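Local coordinates for acyl-coenzyme A oxidase (Caenorhabditis elegans, PDB 5K3J), which catalyses the FAD-dependent, oxygen-consuming desaturation of ascaroside-CoA side chains, the first step of their peroxisomal beta-oxidation in pheromone synthesis, at residues A30-G34 and I353-F357; R41-T46 and E95-L99; M296-Q300 and L388-A393. All blocks are in the same frame, centred on the assembly; numbering follows the deposited sequence.

Overall arrangement
The three contacts lead inward from the N-terminal helices to the substrate. Interaction 2 joins helix 36-49 to helix 93-103, and interaction 1 lays the preceding helix, 25-32, against helix 343-363; the two touch where Tyr33 packs on the guanidinium of Arg42, their centres 15 Å apart. Interaction 1 in turn adjoins interaction 3, centre to centre 13 Å, with Met298 CE 3.6 Å from Phe357 CE2. Interactions 2 and 3 do not touch, their nearest atoms being about 7 Å apart. Only interaction 3 includes a residue hydrogen-bonded to the ascaroside-CoA, Glu299; the side chains of Ile353 and His98 lie about 8 and 12 Å from that of Glu299.

Interaction 1: residues A30-G34 and I353-F357; sequences AVIYG and IFTGF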
loop_
_atom_site.group_PDB
_atom_site.type_symbol
_atom_site.label_atom_id
_atom_site.label_comp_id
_atom_site.label_asym_id
_atom_site.label_seq_id
_atom_site.Cartn_x
_atom_site.Cartn_y
_atom_site.Cartn_z
ATOM N N ALA A 30 -7.854 10.774 -27.737
ATOM C CA ALA A 30 -8.757 10.003 -28.583
ATOM C C ALA A 30 -8.389 8.525 -28.590
ATOM O O ALA A 30 -9.256 7.651 -28.591
ATOM C CB ALA A 30 -8.745 10.559 -29.998
ATOM N N VAL A 31 -7.090 8.260 -28.595
ATOM C CA VAL A 31 -6.584 6.897 -28.560
ATOM C C VAL A 31 -6.878 6.251 -27.211
ATOM O O VAL A 31 -7.416 5.145 -27.143
ATOM C CB VAL A 31 -5.069 6.856 -28.821
ATOM C CG1 VAL A 31 -4.532 5.441 -28.673
ATOM C CG2 VAL A 31 -4.757 7.415 -30.199
ATOM N N ILE A 32 -6.518 6.957 -26.142
ATOM C CA ILE A 32 -6.723 6.484 -24.776
ATOM C C ILE A 32 -8.176 6.100 -24.513
ATOM O O ILE A 32 -8.458 5.058 -23.921
ATOM C CB ILE A 32 -6.290 7.554 -23.751
ATOM C CG1 ILE A 32 -4.767 7.711 -23.760
ATOM C CG2 ILE A 32 -6.786 7.199 -22.353
ATOM C CD1 ILE A 32 -4.263 8.885 -22.958
ATOM N N TYR A 33 -9.100 6.936 -24.972
ATOM C CA TYR A 33 -10.509 6.734 -24.663
ATOM C C TYR A 33 -11.265 5.989 -25.760
ATOM O O TYR A 33 -12.477 5.795 -25.661
ATOM C CB TYR A 33 -11.169 8.080 -24.376
ATOM C CG TYR A 33 -10.673 8.694 -23.090
ATOM C CD1 TYR A 33 -10.984 8.118 -21.868
ATOM C CD2 TYR A 33 -9.885 9.839 -23.097
ATOM C CE1 TYR A 33 -10.535 8.663 -20.688
ATOM C CE2 TYR A 33 -9.427 10.395 -21.919
ATOM C CZ TYR A 33 -9.760 9.803 -20.719
ATOM O OH TYR A 33 -9.306 10.347 -19.539
ATOM N N GLY A 34 -10.546 5.573 -26.799
ATOM C CA GLY A 34 -11.096 4.680 -27.806
ATOM C C GLY A 34 -11.707 5.331 -29.031
ATOM O O GLY A 34 -11.902 4.673 -30.056
ATOM N N ILE A 353 -4.829 -0.252 -20.222
ATOM C CA ILE A 353 -6.031 0.350 -20.795
ATOM C C ILE A 353 -6.365 -0.247 -22.161
ATOM O O ILE A 353 -7.527 -0.543 -22.450
ATOM C CB ILE A 353 -5.874 1.882 -20.911
ATOM C CG1 ILE A 353 -6.024 2.523 -19.530
ATOM C CG2 ILE A 353 -6.895 2.472 -21.876
ATOM C CD1 ILE A 353 -5.613 3.975 -19.484
ATOM N N PHE A 354 -5.343 -0.440 -22.989
ATOM C CA PHE A 354 -5.531 -1.049 -24.303
ATOM C C PHE A 354 -5.904 -2.517 -24.155
ATOM O O PHE A 354 -6.694 -3.052 -24.934
ATOM C CB PHE A 354 -4.268 -0.903 -25.152
ATOM C CG PHE A 354 -3.882 0.523 -25.416
ATOM C CD1 PHE A 354 -4.853 1.493 -25.574
ATOM C CD2 PHE A 354 -2.549 0.897 -25.494
ATOM C CE1 PHE A 354 -4.510 2.803 -25.810
ATOM C CE2 PHE A 354 -2.198 2.210 -25.731
ATOM C CZ PHE A 354 -3.181 3.165 -25.888
ATOM N N THR A 355 -5.324 -3.161 -23.150
ATOM C CA THR A 355 -5.687 -4.525 -22.801
ATOM C C THR A 355 -7.131 -4.549 -22.313
ATOM O O THR A 355 -7.856 -5.524 -22.518
ATOM C CB THR A 355 -4.743 -5.095 -21.719
ATOM O OG1 THR A 355 -3.386 -5.008 -22.174
ATOM C CG2 THR A 355 -5.073 -6.546 -21.408
ATOM N N GLY A 356 -7.543 -3.456 -21.677
ATOM C CA GLY A 356 -8.897 -3.315 -21.180
ATOM C C GLY A 356 -9.930 -3.193 -22.287
ATOM O O GLY A 356 -11.026 -3.740 -22.174
ATOM N N PHE A 357 -9.583 -2.476 -23.356
ATOM C CA PHE A 357 -10.492 -2.300 -24.489
ATOM C C PHE A 357 -10.864 -3.626 -25.137
ATOM O O PHE A 357 -12.014 -3.826 -25.532
ATOM C CB PHE A 357 -9.882 -1.374 -25.550
ATOM C CG PHE A 357 -10.140 0.082 -25.303
ATOM C CD1 PHE A 357 -11.434 0.568 -25.281
ATOM C CD2 PHE A 357 -9.095 0.964 -25.105
ATOM C CE1 PHE A 357 -11.682 1.898 -25.054
ATOM C CE2 PHE A 357 -9.344 2.298 -24.879
ATOM C CZ PHE A 357 -10.635 2.764 -24.853
#
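The C-terminal end of helix 25-32 abuts helix 343-363 here, with Val31, Ile32 and the turn after them set against Phe354 and Phe357. Phe357 points its CB toward the turn. Its CE2 is 3.1 Å from Ile32 O, which lies at the ring edge near the ring plane, while CZ is 3.4 Å from both Tyr33 C and Gly34 N. The outer rim of the ring thus rests on backbone, with little side chain in between. Past the helix the backbone breaks from helical geometry at Gly34, whose positive phi of 93° turns the chain and whose N donates to Val31 O at 3.2 Å. This is where the N-terminal helical part of the oxidase rests on the C-alpha1 helices, with Met298 of helix 287-315 touching Phe357 from that bundle. Further along, the CG1 branch of Val31, placed trans to the main-chain nitrogen (chi1 176°), meets Phe354 CZ at 3.8 Å, and Arg542 of helix 520-543 touches both side chains. Ile353 turns its CB toward the helix end and brings CG2 to 3.6 Å from Ile32 O. Tyr33 points its CB away from helix 343-363, and its OH is hydrogen-bonded to Phe608 O.

Interaction 2: residues R41-T46 and E95-L99; sequences RRREIT and ESLHL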
loop_
_atom_site.group_PDB
_atom_site.type_symbol
_atom_site.label_atom_id
_atom_site.label_comp_id
_atom_site.label_asym_id
_atom_site.label_seq_id
_atom_site.Cartn_x
_atom_site.Cartn_y
_atom_site.Cartn_z
ATOM N N ARG A 41 -16.162 14.426 -26.120
ATOM C CA ARG A 41 -17.282 14.467 -25.185
ATOM C C ARG A 41 -16.812 14.669 -23.745
ATOM O O ARG A 41 -17.459 15.371 -22.971
ATOM C CB ARG A 41 -18.118 13.187 -25.293
ATOM C CG ARG A 41 -19.032 13.147 -26.511
ATOM C CD ARG A 41 -20.148 14.167 -26.388
ATOM N NE ARG A 41 -21.106 13.785 -25.356
ATOM C CZ ARG A 41 -21.727 14.644 -24.556
ATOM N NH1 ARG A 41 -21.489 15.944 -24.661
ATOM N NH2 ARG A 41 -22.583 14.202 -23.646
ATOM N N ARG A 42 -15.675 14.071 -23.401
ATOM C CA ARG A 42 -15.126 14.172 -22.050
ATOM C C ARG A 42 -14.810 15.612 -21.676
ATOM O O ARG A 42 -15.109 16.061 -20.566
ATOM C CB ARG A 42 -13.864 13.333 -21.921
ATOM C CG ARG A 42 -14.083 11.845 -22.055
ATOM C CD ARG A 42 -12.818 11.104 -21.687
ATOM N NE ARG A 42 -12.472 11.273 -20.277
ATOM C CZ ARG A 42 -11.590 12.157 -19.809
ATOM N NH1 ARG A 42 -10.935 12.961 -20.642
ATOM N NH2 ARG A 42 -11.350 12.224 -18.506
ATOM N N ARG A 43 -14.186 16.326 -22.606
ATOM C CA ARG A 43 -13.863 17.726 -22.390
ATOM C C ARG A 43 -15.155 18.535 -22.419
ATOM O O ARG A 43 -15.322 19.489 -21.661
ATOM C CB ARG A 43 -12.877 18.234 -23.446
ATOM C CG ARG A 43 -11.753 17.254 -23.789
ATOM C CD ARG A 43 -10.813 17.833 -24.849
ATOM N NE ARG A 43 -10.202 16.796 -25.679
ATOM C CZ ARG A 43 -10.537 16.561 -26.944
ATOM N NH1 ARG A 43 -11.480 17.292 -27.531
ATOM N NH2 ARG A 43 -9.930 15.600 -27.629
ATOM N N GLU A 44 -16.071 18.126 -23.292
ATOM C CA GLU A 44 -17.365 18.782 -23.433
ATOM C C GLU A 44 -18.173 18.677 -22.141
ATOM O O GLU A 44 -18.777 19.653 -21.700
ATOM C CB GLU A 44 -18.139 18.171 -24.602
ATOM C CG GLU A 44 -19.274 19.029 -25.116
ATOM C CD GLU A 44 -19.842 18.505 -26.416
ATOM O OE1 GLU A 44 -19.114 17.798 -27.149
ATOM O OE2 GLU A 44 -21.020 18.799 -26.700
ATOM N N ILE A 45 -18.168 17.493 -21.536
ATOM C CA ILE A 45 -18.870 17.261 -20.279
ATOM C C ILE A 45 -18.197 18.012 -19.138
ATOM O O ILE A 45 -18.859 18.680 -18.343
ATOM C CB ILE A 45 -18.923 15.765 -19.943
ATOM C CG1 ILE A 45 -19.790 15.024 -20.962
ATOM C CG2 ILE A 45 -19.482 15.546 -18.557
ATOM C CD1 ILE A 45 -19.485 13.535 -21.063
ATOM N N THR A 46 -16.874 17.898 -19.069
ATOM C CA THR A 46 -16.089 18.589 -18.053
ATOM C C THR A 46 -16.342 20.095 -18.102
ATOM O O THR A 46 -16.468 20.751 -17.064
ATOM C CB THR A 46 -14.582 18.323 -18.228
ATOM O OG1 THR A 46 -14.320 16.921 -18.089
ATOM C CG2 THR A 46 -13.782 19.075 -17.179
ATOM N N GLU A 95 -19.787 7.565 -21.119
ATOM C CA GLU A 95 -20.010 8.939 -20.682
ATOM C C GLU A 95 -20.376 9.015 -19.204
ATOM O O GLU A 95 -19.931 9.918 -18.498
ATOM C CB GLU A 95 -21.103 9.603 -21.518
ATOM C CG GLU A 95 -20.663 9.967 -22.931
ATOM C CD GLU A 95 -21.674 10.850 -23.643
ATOM O OE1 GLU A 95 -22.720 11.162 -23.037
ATOM O OE2 GLU A 95 -21.428 11.234 -24.806
ATOM N N SER A 96 -21.183 8.067 -18.737
ATOM C CA SER A 96 -21.646 8.081 -17.352
ATOM C C SER A 96 -20.485 7.855 -16.390
ATOM O O SER A 96 -20.441 8.441 -15.305
ATOM C CB SER A 96 -22.726 7.024 -17.128
ATOM O OG SER A 96 -23.465 7.302 -15.955
ATOM N N LEU A 97 -19.547 7.006 -16.800
ATOM C CA LEU A 97 -18.349 6.752 -16.014
ATOM C C LEU A 97 -17.468 7.990 -15.914
ATOM O O LEU A 97 -16.909 8.265 -14.856
ATOM C CB LEU A 97 -17.551 5.591 -16.605
ATOM C CG LEU A 97 -18.106 4.189 -16.338
ATOM C CD1 LEU A 97 -17.085 3.122 -16.721
ATOM C CD2 LEU A 97 -18.555 4.028 -14.884
ATOM N N HIS A 98 -17.341 8.734 -17.009
ATOM C CA HIS A 98 -16.557 9.964 -16.981
ATOM C C HIS A 98 -17.207 10.985 -16.060
ATOM O O HIS A 98 -16.533 11.632 -15.260
ATOM C CB HIS A 98 -16.401 10.564 -18.377
ATOM C CG HIS A 98 -15.799 11.934 -18.372
ATOM N ND1 HIS A 98 -14.440 12.153 -18.284
ATOM C CD2 HIS A 98 -16.373 13.160 -18.416
ATOM C CE1 HIS A 98 -14.203 13.452 -18.290
ATOM N NE2 HIS A 98 -15.359 14.087 -18.370
ATOM N N LEU A 99 -18.524 11.118 -16.176
ATOM C CA LEU A 99 -19.264 12.096 -15.390
ATOM C C LEU A 99 -19.173 11.814 -13.890
ATOM O O LEU A 99 -19.006 12.732 -13.089
ATOM C CB LEU A 99 -20.727 12.129 -15.831
ATOM C CG LEU A 99 -21.590 13.164 -15.118
ATOM C CD1 LEU A 99 -21.042 14.548 -15.379
ATOM C CD2 LEU A 99 -23.039 13.068 -15.564
#
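Arg41 takes hold of Glu95 side-on with two nitrogens: NE donates to OE2 at 2.6 Å and NH2 to OE1 at 3.1 Å, both nearly straight. The acceptors lie close to the guanidinium plane, but the donors come from above the carboxylate plane, the two flat groups being turned 59° apart. Bends at chi2 and chi3, both near -70°, fold the arginine chain back so that NE as well as NH2 faces the carboxylate. Both partners have further bonds: Arg41 NH2 also donates to Leu87 O, and Glu95 OE1 accepts from Asp89 N. A longer salt bridge, Arg41 NH1 to Glu44 OE2 at 3.5 Å, extends the network along the first helix. One turn on, His98 is covered on one face by Arg42 CB, a CH-pi contact 3.9 Å from the ring centroid. His98 NE2 lies 3.0 Å from Arg42 O. Arg42 NH1 is satisfied by Gln609 O, and Thr46 OG1 is hydrogen-bonded to Glu102 OE2. Ile45 fills the middle, its CG2 3.7 Å from Leu99 CD1. The segments 41-46 and 95-99, on helices 36-49 and 93-103, cross at -44° with their axes 10.2 Å apart, and the loop carrying Ile88 packs on both Ile45 and Glu95.

Interaction 3: residues M296-Q300 and L388-A393; sequences MAMEQ and LKSVVA. With 6QA (~{S}-[2-[3-[[(2~{R})-4-[[[(2~{R},3~{S},4~{R},5~{R})-5-(6-aminopurin-9-yl)-4-oxidanyl-3-phosphonooxy-oxolan-2-yl]methoxy-oxidanyl-phosphoryl]oxy-oxidanyl-phosphoryl]oxy-3,3-dimethyl-2-oxidanyl-butanoyl]amino]propanoylamino]ethyl] 5-[(2~{R},3~{R},5~{R},6~{S})-6-methyl-3,5-bis(oxidanyl)oxan-2-yl]oxypentanethioate), chain E.
Met296, Ala297 and Gln300 lie along Lys389, Val392 and Ala393 where helices 287-315 and 379-405 run side by side in the C-alpha1 helical bundle of the acyl-CoA oxidase fold. The local axes are 9.4 Å apart and only 8° from parallel, and the packing between them is fully buried. Helix 287-315 kinks at Ala297 and Met298, whose amides miss the usual helical bond. Apolar contacts do most of the joining. Val392 CG1 reaches across to Gln300 CB at 3.4 Å and also packs on the backbone at Met296 and Ala297. Beside it, the methyl of Ala297 meets Leu388 CD2 at 4.1 Å. Met296 passes obliquely over the root of Lys389, with SD 3.7 Å from Lys389 CB.

The polar ends of this interface find partners outside the two segments. Lys389 leads its NZ away from Met296 to the carbonyl oxygens of Gly433 and Gly428, and Gln300 NE2 donates to Ala425 O, while the OE1 of that amide sits 3.6 Å from Ala393 CA.

Ligands lie on two sides of the pair. Ser390 O makes a weak hydrogen bond to N6 of ATP. Toward the substrate pocket, where 6QA is also hydrogen-bonded to Tyr286 OH, Tyr431 OH, Ala432 N and Lys283 NZ, Glu299, important for binding the asc-omega-C5 substrate, sends out an extended chain (chi1 -176°, chi2 -172°) to the ascarylose ring, and hydroxyl O01 of 6QA donates to Glu299 OE1 at 2.9 Å.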
loop_
_atom_site.group_PDB
_atom_site.type_symbol
_atom_site.label_atom_id
_atom_site.label_comp_id
_atom_site.label_asym_id
_atom_site.label_seq_id
_atom_site.Cartn_x
_atom_site.Cartn_y
_atom_site.Cartn_z
ATOM N N MET A 296 -11.824 -4.014 -15.252
ATOM C CA MET A 296 -10.863 -3.357 -14.363
ATOM C C MET A 296 -9.432 -3.298 -14.892
ATOM O O MET A 296 -8.573 -2.695 -14.267
ATOM C CB MET A 296 -10.871 -4.018 -12.981
ATOM C CG MET A 296 -11.080 -5.517 -12.980
ATOM S SD MET A 296 -11.341 -6.115 -11.297
ATOM C CE MET A 296 -9.840 -5.532 -10.519
ATOM N N ALA A 297 -9.169 -3.908 -16.041
ATOM C CA ALA A 297 -7.894 -3.663 -16.703
ATOM C C ALA A 297 -7.888 -2.211 -17.168
ATOM O O ALA A 297 -6.892 -1.499 -17.030
ATOM C CB ALA A 297 -7.677 -4.613 -17.871
ATOM N N MET A 298 -9.028 -1.782 -17.702
ATOM C CA MET A 298 -9.255 -0.399 -18.089
ATOM C C MET A 298 -9.197 0.529 -16.882
ATOM O O MET A 298 -8.495 1.540 -16.896
ATOM C CB MET A 298 -10.611 -0.273 -18.776
ATOM C CG MET A 298 -11.043 1.151 -19.047
ATOM S SD MET A 298 -10.045 1.937 -20.315
ATOM C CE MET A 298 -10.440 0.894 -21.714
ATOM N N GLU A 299 -9.942 0.170 -15.839
ATOM C CA GLU A 299 -10.111 1.014 -14.660
ATOM C C GLU A 299 -8.857 1.068 -13.784
ATOM O O GLU A 299 -8.500 2.128 -13.260
ATOM C CB GLU A 299 -11.294 0.518 -13.832
ATOM C CG GLU A 299 -11.614 1.376 -12.625
ATOM C CD GLU A 299 -12.665 0.749 -11.733
ATOM O OE1 GLU A 299 -12.715 -0.497 -11.663
ATOM O OE2 GLU A 299 -13.440 1.500 -11.103
ATOM N N GLN A 300 -8.187 -0.071 -13.619
ATOM C CA GLN A 300 -6.932 -0.093 -12.883
ATOM C C GLN A 300 -5.812 0.390 -13.790
ATOM O O GLN A 300 -4.651 0.437 -13.388
ATOM C CB GLN A 300 -6.632 -1.492 -12.335
ATOM C CG GLN A 300 -7.634 -2.037 -11.341
ATOM C CD GLN A 300 -7.304 -1.665 -9.916
ATOM O OE1 GLN A 300 -6.149 -1.416 -9.578
ATOM N NE2 GLN A 300 -8.321 -1.627 -9.067
ATOM N N LEU A 388 -6.023 -11.549 -15.338
ATOM C CA LEU A 388 -5.843 -10.178 -15.796
ATOM C C LEU A 388 -6.144 -9.173 -14.684
ATOM O O LEU A 388 -5.398 -8.214 -14.500
ATOM C CB LEU A 388 -6.725 -9.894 -17.011
ATOM C CG LEU A 388 -6.310 -8.687 -17.854
ATOM C CD1 LEU A 388 -4.885 -8.863 -18.335
ATOM C CD2 LEU A 388 -7.251 -8.490 -19.032
ATOM N N LYS A 389 -7.223 -9.388 -13.937
ATOM C CA LYS A 389 -7.572 -8.471 -12.855
ATOM C C LYS A 389 -6.583 -8.588 -11.697
ATOM O O LYS A 389 -6.311 -7.612 -11.007
ATOM C CB LYS A 389 -9.002 -8.726 -12.374
ATOM C CG LYS A 389 -9.210 -10.071 -11.699
ATOM C CD LYS A 389 -9.903 -9.914 -10.350
ATOM C CE LYS A 389 -8.921 -9.537 -9.246
ATOM N NZ LYS A 389 -9.600 -9.290 -7.940
ATOM N N SER A 390 -6.039 -9.783 -11.499
ATOM C CA SER A 390 -5.112 -10.023 -10.401
ATOM C C SER A 390 -3.768 -9.337 -10.635
ATOM O O SER A 390 -3.306 -8.562 -9.797
ATOM C CB SER A 390 -4.908 -11.523 -10.195
ATOM O OG SER A 390 -6.108 -12.135 -9.762
ATOM N N VAL A 391 -3.149 -9.624 -11.776
ATOM C CA VAL A 391 -1.852 -9.041 -12.117
ATOM C C VAL A 391 -1.942 -7.523 -12.237
ATOM O O VAL A 391 -1.087 -6.800 -11.719
ATOM C CB VAL A 391 -1.297 -9.624 -13.431
ATOM C CG1 VAL A 391 -0.120 -8.798 -13.936
ATOM C CG2 VAL A 391 -0.882 -11.071 -13.232
ATOM N N VAL A 392 -2.984 -7.047 -12.912
ATOM C CA VAL A 392 -3.171 -5.620 -13.134
ATOM C C VAL A 392 -3.343 -4.866 -11.818
ATOM O O VAL A 392 -2.632 -3.899 -11.567
ATOM C CB VAL A 392 -4.379 -5.354 -14.051
ATOM C CG1 VAL A 392 -4.865 -3.942 -13.888
ATOM C CG2 VAL A 392 -4.012 -5.621 -15.506
ATOM N N ALA A 393 -4.268 -5.320 -10.975
ATOM C CA ALA A 393 -4.522 -4.663 -9.691
ATOM C C ALA A 393 -3.288 -4.683 -8.791
ATOM O O ALA A 393 -3.021 -3.723 -8.064
ATOM C CB ALA A 393 -5.699 -5.315 -8.976
HETATM P P26 6QA E . -17.462 -22.294 -7.411
HETATM P P29 6QA E . -17.155 -25.010 -8.690
HETATM P P50 6QA E . -12.211 -26.622 -13.400
HETATM O O01 6QA E . -14.007 -0.986 -9.107
HETATM C C02 6QA E . -15.269 -1.658 -9.311
HETATM C C03 6QA E . -15.752 -1.911 -7.873
HETATM O O04 6QA E . -16.781 -2.789 -7.835
HETATM C C05 6QA E . -16.439 -4.133 -7.953
HETATM C C06 6QA E . -16.937 -4.864 -6.675
HETATM C C07 6QA E . -17.313 -6.309 -7.080
HETATM C C08 6QA E . -18.323 -6.854 -6.073
HETATM C C09 6QA E . -17.822 -8.078 -5.429
HETATM S S10 6QA E . -19.027 -9.502 -5.492
HETATM C C11 6QA E . -18.320 -11.038 -6.148
HETATM C C12 6QA E . -16.821 -11.104 -6.194
HETATM N N13 6QA E . -16.425 -12.321 -5.591
HETATM C C14 6QA E . -15.744 -13.353 -6.345
HETATM C C15 6QA E . -15.306 -14.685 -5.639
HETATM C C16 6QA E . -15.979 -15.870 -6.411
HETATM N N17 6QA E . -15.023 -16.962 -6.672
HETATM C C18 6QA E . -15.567 -18.309 -6.891
HETATM C C19 6QA E . -14.604 -19.461 -7.167
HETATM O O20 6QA E . -13.280 -19.011 -6.990
HETATM C C21 6QA E . -14.770 -20.012 -8.611
HETATM C C22 6QA E . -13.810 -21.282 -8.627
HETATM C C23 6QA E . -14.373 -18.898 -9.635
HETATM C C24 6QA E . -16.172 -20.485 -8.981
HETATM O O25 6QA E . -16.395 -21.862 -8.614
HETATM O O27 6QA E . -17.057 -21.758 -6.030
HETATM O O28 6QA E . -17.479 -24.001 -7.405
HETATM O O30 6QA E . -18.483 -25.656 -9.099
HETATM O O31 6QA E . -16.441 -24.125 -9.927
HETATM C C32 6QA E . -15.218 -24.467 -10.460
HETATM C C33 6QA E . -15.494 -25.141 -11.869
HETATM O O34 6QA E . -16.394 -24.500 -12.512
HETATM C C35 6QA E . -15.742 -23.814 -13.835
HETATM N N36 6QA E . -16.042 -22.373 -13.813
HETATM C C37 6QA E . -15.942 -21.566 -12.753
HETATM N N38 6QA E . -16.298 -20.319 -13.062
HETATM C C39 6QA E . -16.652 -20.307 -14.380
HETATM C C40 6QA E . -16.499 -21.608 -14.861
HETATM N N41 6QA E . -16.793 -21.874 -16.163
HETATM C C42 6QA E . -17.215 -20.895 -16.963
HETATM N N43 6QA E . -17.380 -19.627 -16.533
HETATM C C44 6QA E . -17.115 -19.296 -15.269
HETATM N N45 6QA E . -17.294 -17.917 -14.802
HETATM C C46 6QA E . -14.468 -24.061 -13.828
HETATM O O47 6QA E . -14.047 -24.674 -15.129
HETATM C C48 6QA E . -14.199 -25.049 -12.696
HETATM O O49 6QA E . -13.852 -26.304 -13.180
HETATM O O51 6QA E . -11.800 -27.717 -12.462
HETATM O O52 6QA E . -11.389 -25.353 -13.120
HETATM O O53 6QA E . -11.968 -27.022 -14.830
HETATM O O54 6QA E . -16.191 -26.082 -8.245
HETATM O O55 6QA E . -18.854 -21.794 -7.750
HETATM O O56 6QA E . -16.747 -18.496 -6.835
HETATM O O57 6QA E . -15.509 -13.223 -7.500
HETATM O O58 6QA E . -16.711 -8.046 -4.912
HETATM O O59 6QA E . -16.207 -0.681 -7.248
HETATM C C60 6QA E . -17.239 -0.033 -8.001
HETATM C C61 6QA E . -17.615 1.150 -7.136
HETATM C C62 6QA E . -16.739 0.327 -9.425
HETATM C C63 6QA E . -16.186 -0.839 -10.127
HETATM O O64 6QA E . -17.870 0.843 -10.213
#